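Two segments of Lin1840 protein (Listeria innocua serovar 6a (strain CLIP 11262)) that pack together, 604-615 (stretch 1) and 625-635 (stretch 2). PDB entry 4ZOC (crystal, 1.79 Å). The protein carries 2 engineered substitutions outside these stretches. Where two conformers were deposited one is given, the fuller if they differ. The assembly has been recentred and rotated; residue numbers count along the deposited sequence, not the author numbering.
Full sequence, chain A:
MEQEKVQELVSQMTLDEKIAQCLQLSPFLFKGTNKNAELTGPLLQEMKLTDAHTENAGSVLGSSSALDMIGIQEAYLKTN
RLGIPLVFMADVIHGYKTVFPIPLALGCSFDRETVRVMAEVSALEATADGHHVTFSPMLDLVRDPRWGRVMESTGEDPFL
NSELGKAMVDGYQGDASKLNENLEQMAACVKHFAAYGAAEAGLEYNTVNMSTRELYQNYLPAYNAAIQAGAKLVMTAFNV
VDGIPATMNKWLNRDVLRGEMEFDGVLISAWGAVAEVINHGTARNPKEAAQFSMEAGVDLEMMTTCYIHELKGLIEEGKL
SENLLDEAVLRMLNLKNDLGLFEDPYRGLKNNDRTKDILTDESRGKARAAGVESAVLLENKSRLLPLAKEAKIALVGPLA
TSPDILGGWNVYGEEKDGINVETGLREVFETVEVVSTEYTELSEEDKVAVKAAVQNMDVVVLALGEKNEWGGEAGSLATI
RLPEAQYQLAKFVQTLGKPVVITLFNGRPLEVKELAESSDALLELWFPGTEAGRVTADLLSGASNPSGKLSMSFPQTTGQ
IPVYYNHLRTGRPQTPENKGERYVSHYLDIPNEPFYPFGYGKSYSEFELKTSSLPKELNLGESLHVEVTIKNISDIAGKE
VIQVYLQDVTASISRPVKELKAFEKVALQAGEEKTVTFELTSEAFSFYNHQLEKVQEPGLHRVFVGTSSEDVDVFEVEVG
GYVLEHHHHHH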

# COMPACT_ATOMS: atom_id res chain seq x y z
N TYR A 604 29.89 10.58 17.97
CA TYR A 604 31.26 10.47 18.40
C TYR A 604 31.39 10.19 19.93
O TYR A 604 32.46 9.81 20.38
CB TYR A 604 32.10 11.69 17.98
CG TYR A 604 32.06 11.97 16.51
CD1 TYR A 604 31.90 10.90 15.58
CD2 TYR A 604 32.24 13.23 16.03
CE1 TYR A 604 31.93 11.13 14.22
CE2 TYR A 604 32.23 13.49 14.67
CZ TYR A 604 32.05 12.46 13.76
OH TYR A 604 32.02 12.77 12.39
N SER A 605 30.33 10.39 20.67
CA SER A 605 30.31 10.23 22.09
C SER A 605 29.63 8.87 22.44
O SER A 605 29.12 8.12 21.57
CB SER A 605 29.49 11.35 22.71
OG SER A 605 29.88 12.63 22.36
N GLU A 606 29.60 8.58 23.71
CA GLU A 606 28.91 7.38 24.25
C GLU A 606 28.11 7.83 25.47
O GLU A 606 28.57 8.65 26.27
CB GLU A 606 29.97 6.43 24.75
CG GLU A 606 30.42 5.25 23.98
CD GLU A 606 30.97 4.21 25.00
OE1 GLU A 606 31.99 4.50 25.64
OE2 GLU A 606 30.38 3.12 25.26
N PHE A 607 26.92 7.30 25.64
CA PHE A 607 26.04 7.77 26.71
C PHE A 607 25.51 6.62 27.49
O PHE A 607 25.48 5.53 27.04
CB PHE A 607 24.84 8.50 26.13
CG PHE A 607 25.22 9.68 25.25
CD1 PHE A 607 25.44 10.95 25.80
CD2 PHE A 607 25.32 9.51 23.89
CE1 PHE A 607 25.82 12.01 25.02
CE2 PHE A 607 25.74 10.57 23.09
CZ PHE A 607 25.93 11.82 23.65
N GLU A 608 25.10 6.90 28.73
CA GLU A 608 24.45 5.92 29.56
C GLU A 608 23.18 6.51 30.08
O GLU A 608 23.17 7.67 30.51
CB GLU A 608 25.36 5.56 30.71
CG GLU A 608 25.95 4.17 30.62
CD GLU A 608 26.55 3.77 31.95
OE1 GLU A 608 26.23 2.66 32.44
OE2 GLU A 608 27.32 4.59 32.51
N LEU A 609 22.10 5.74 30.03
CA LEU A 609 20.81 6.25 30.48
C LEU A 609 20.32 5.38 31.63
O LEU A 609 20.42 4.18 31.56
CB LEU A 609 19.78 6.18 29.34
CG LEU A 609 19.84 7.27 28.30
CD1 LEU A 609 21.07 7.15 27.40
CD2 LEU A 609 18.51 7.27 27.58
N LYS A 610 19.70 5.98 32.63
CA LYS A 610 19.05 5.30 33.72
C LYS A 610 17.68 5.93 33.95
O LYS A 610 17.58 7.12 34.16
CB LYS A 610 19.91 5.44 35.01
CG LYS A 610 19.31 4.86 36.29
CD LYS A 610 19.67 3.37 36.43
CE LYS A 610 18.77 2.64 37.41
NZ LYS A 610 19.08 1.19 37.35
N THR A 611 16.65 5.11 33.98
CA THR A 611 15.27 5.54 34.27
C THR A 611 14.99 5.34 35.78
O THR A 611 15.26 4.28 36.36
CB THR A 611 14.28 4.77 33.33
OG1 THR A 611 14.61 5.03 31.95
CG2 THR A 611 12.86 5.13 33.57
N SER A 612 14.52 6.39 36.42
CA SER A 612 14.13 6.33 37.84
C SER A 612 12.93 5.39 37.98
O SER A 612 12.18 5.16 37.03
CB SER A 612 13.80 7.72 38.33
OG SER A 612 14.90 8.57 38.18
N SER A 613 12.80 4.82 39.19
CA SER A 613 11.74 3.88 39.50
C SER A 613 10.37 4.42 39.08
O SER A 613 10.08 5.58 39.32
CB SER A 613 11.77 3.60 41.03
OG SER A 613 11.28 2.31 41.31
N LEU A 614 9.57 3.57 38.43
CA LEU A 614 8.28 3.96 37.91
C LEU A 614 7.21 3.26 38.70
O LEU A 614 7.44 2.15 39.12
CB LEU A 614 8.12 3.53 36.43
CG LEU A 614 8.94 4.29 35.39
CD1 LEU A 614 8.97 3.55 34.04
CD2 LEU A 614 8.38 5.69 35.20
N PRO A 615 6.01 3.90 38.83
CA PRO A 615 4.88 3.14 39.40
C PRO A 615 4.54 1.88 38.63
O PRO A 615 4.69 1.81 37.40
CB PRO A 615 3.68 4.11 39.32
CG PRO A 615 4.13 5.24 38.42
CD PRO A 615 5.65 5.25 38.40
N HIS A 625 4.79 10.13 34.97
CA HIS A 625 6.00 10.92 34.99
C HIS A 625 7.25 10.03 34.90
O HIS A 625 7.47 9.15 35.71
CB HIS A 625 6.09 11.83 36.21
CG HIS A 625 4.99 12.84 36.24
ND1 HIS A 625 5.09 14.08 35.64
CD2 HIS A 625 3.75 12.77 36.76
CE1 HIS A 625 3.96 14.73 35.82
NE2 HIS A 625 3.13 13.94 36.47
N VAL A 626 8.06 10.29 33.88
CA VAL A 626 9.21 9.46 33.56
C VAL A 626 10.44 10.32 33.70
O VAL A 626 10.57 11.40 33.07
CB VAL A 626 9.11 8.90 32.12
CG1 VAL A 626 10.30 8.04 31.86
CG2 VAL A 626 7.82 8.12 31.91
N GLU A 627 11.33 9.89 34.59
CA GLU A 627 12.53 10.65 34.88
C GLU A 627 13.73 9.88 34.43
O GLU A 627 13.89 8.70 34.75
CB GLU A 627 12.65 10.92 36.41
CG GLU A 627 13.91 11.71 36.77
CD GLU A 627 14.01 11.92 38.26
OE1 GLU A 627 13.73 13.03 38.69
OE2 GLU A 627 14.33 10.95 38.98
N VAL A 628 14.58 10.53 33.67
CA VAL A 628 15.69 9.85 33.03
C VAL A 628 16.97 10.60 33.31
O VAL A 628 17.07 11.78 33.06
CB VAL A 628 15.51 9.69 31.50
CG1 VAL A 628 16.65 8.88 30.90
CG2 VAL A 628 14.17 9.03 31.15
N THR A 629 17.97 9.88 33.79
CA THR A 629 19.31 10.44 34.02
C THR A 629 20.23 9.96 32.93
O THR A 629 20.37 8.76 32.65
CB THR A 629 19.85 9.96 35.37
OG1 THR A 629 18.95 10.41 36.37
CG2 THR A 629 21.18 10.55 35.67
N ILE A 630 20.87 10.92 32.30
CA ILE A 630 21.77 10.61 31.18
C ILE A 630 23.15 11.15 31.48
O ILE A 630 23.29 12.25 31.99
CB ILE A 630 21.22 11.12 29.84
CG1 ILE A 630 22.19 10.74 28.71
CG2 ILE A 630 20.94 12.62 29.87
CD1 ILE A 630 21.52 10.81 27.32
N LYS A 631 24.17 10.34 31.18
CA LYS A 631 25.57 10.68 31.35
C LYS A 631 26.35 10.44 30.06
O LYS A 631 26.18 9.44 29.42
CB LYS A 631 26.19 9.84 32.47
CG LYS A 631 27.54 10.43 32.91
CD LYS A 631 28.21 9.69 34.04
CE LYS A 631 29.61 10.26 34.19
NZ LYS A 631 30.22 9.66 35.38
N ASN A 632 27.18 11.41 29.69
CA ASN A 632 28.19 11.25 28.67
C ASN A 632 29.49 10.67 29.26
O ASN A 632 30.16 11.35 30.01
CB ASN A 632 28.47 12.60 28.03
CG ASN A 632 29.50 12.56 26.89
OD1 ASN A 632 30.23 11.58 26.66
ND2 ASN A 632 29.60 13.70 26.18
N ILE A 633 29.73 9.39 28.98
CA ILE A 633 30.78 8.62 29.55
C ILE A 633 32.03 8.60 28.67
O ILE A 633 32.94 7.81 28.88
CB ILE A 633 30.31 7.19 29.89
CG1 ILE A 633 29.82 6.42 28.64
CG2 ILE A 633 29.16 7.22 30.96
CD1 ILE A 633 29.65 4.90 28.85
N SER A 634 32.05 9.46 27.67
CA SER A 634 33.23 9.60 26.76
C SER A 634 33.95 10.91 27.06
O SER A 634 33.53 11.71 27.95
CB SER A 634 32.80 9.55 25.29
OG SER A 634 32.14 10.79 24.89
N ASP A 635 35.02 11.17 26.30
CA ASP A 635 35.75 12.35 26.45
C ASP A 635 35.37 13.37 25.40
O ASP A 635 36.08 14.35 25.20
CB ASP A 635 37.26 12.01 26.34
CG ASP A 635 37.71 11.13 27.47
OD1 ASP A 635 37.39 11.43 28.65
OD2 ASP A 635 38.39 10.15 27.19
O HOH W 1 17.23 8.13 36.60
O HOH W 2 10.97 7.60 36.10

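Two neighbouring antiparallel strands offer a compact lesson in how a β-sheet divides its work: the backbone supplies a regular ladder of hydrogen bonds, while alternating side chains place mostly apolar groups on one face (F607, L609, V628 and I630, with T611 and N632 beside them) and polar or charged ones, E608, K610, T629 and K631, on the other. In Lin1840 the strands 607-611 and 625-632 run at 156° to one another, and the two segments together bury 896 Å².

The contact begins before the strand does. At S605, CA lies 3.4 Å and CB 3.5 Å from S634 OG, a close fit between two small residues. The S634 hydroxyl is itself tied back within its own segment, donating to N632 OD1 at 2.7 Å, and S634 N reaches the same oxygen at 3.0 Å. N632 thus braces the chain where its strand ends. E606 then opens the ladder, its carbonyl O accepting from I633 N at 3.0 Å. The exposed I633 is far from idle, for its side chain covers part of stretch 1, with CG1 3.9 Å from E606 CB.

At F607 the side chain turns to the mostly apolar face. F607 and N632 form a non-hydrogen-bonded pair, in which the alpha carbons draw within 4.5 Å and F607 CA comes 3.2 Å from K631 O in a CA-H...O contact. The ring meets its neighbours obliquely, CD1 standing 4.2 Å from I630 CD1. E608 follows on the other face, and its backbone makes the paired bonds typical of its position: E608 N to K631 O at 2.8 Å, and K631 N to E608 O at 2.9 Å. Its carboxylate is exposed, yet OE2 passes 3.6 Å from I633 CG2, so even this charged side chain adds to the covered surface.

L609 returns to the mostly apolar face and joins F607, I630 and V628 there. Its two methyls are spread between neighbours, CD1 meeting I630 CD1 at 3.7 Å and CD2 meeting V628 CG1 at 4.1 Å. The branched I630 and V628, both buried, suit an extended backbone and fill this layer. K610 repeats the bonded pattern, with K610 N to T629 O at 2.9 Å and T629 N to K610 O at 2.8 Å; its long side chain leads away, leaving its ammonium group free of the interface.

T611 sets a methyl against the same layer, CG2 lying 4.2 Å from V626 CG1. Beyond it, S612 N donates to E627 O at 2.9 Å, and the S612 hydroxyl donates to the carboxylate of E627, OG to OE2 at 2.6 Å. Water extends the polar network: water 1 donates to K610 O at 2.7 Å and S612 OG at 2.8 Å and also bonds T629 OG1 at 2.9 Å, while water 2 links E627 N, at 2.8 Å, to S612 O, at 2.9 Å. S613 points away, but L614 comes back, its CD2 reaching V626 CG2 at 4.1 Å. An apolar contact therefore closes the interface after the ladder has ended.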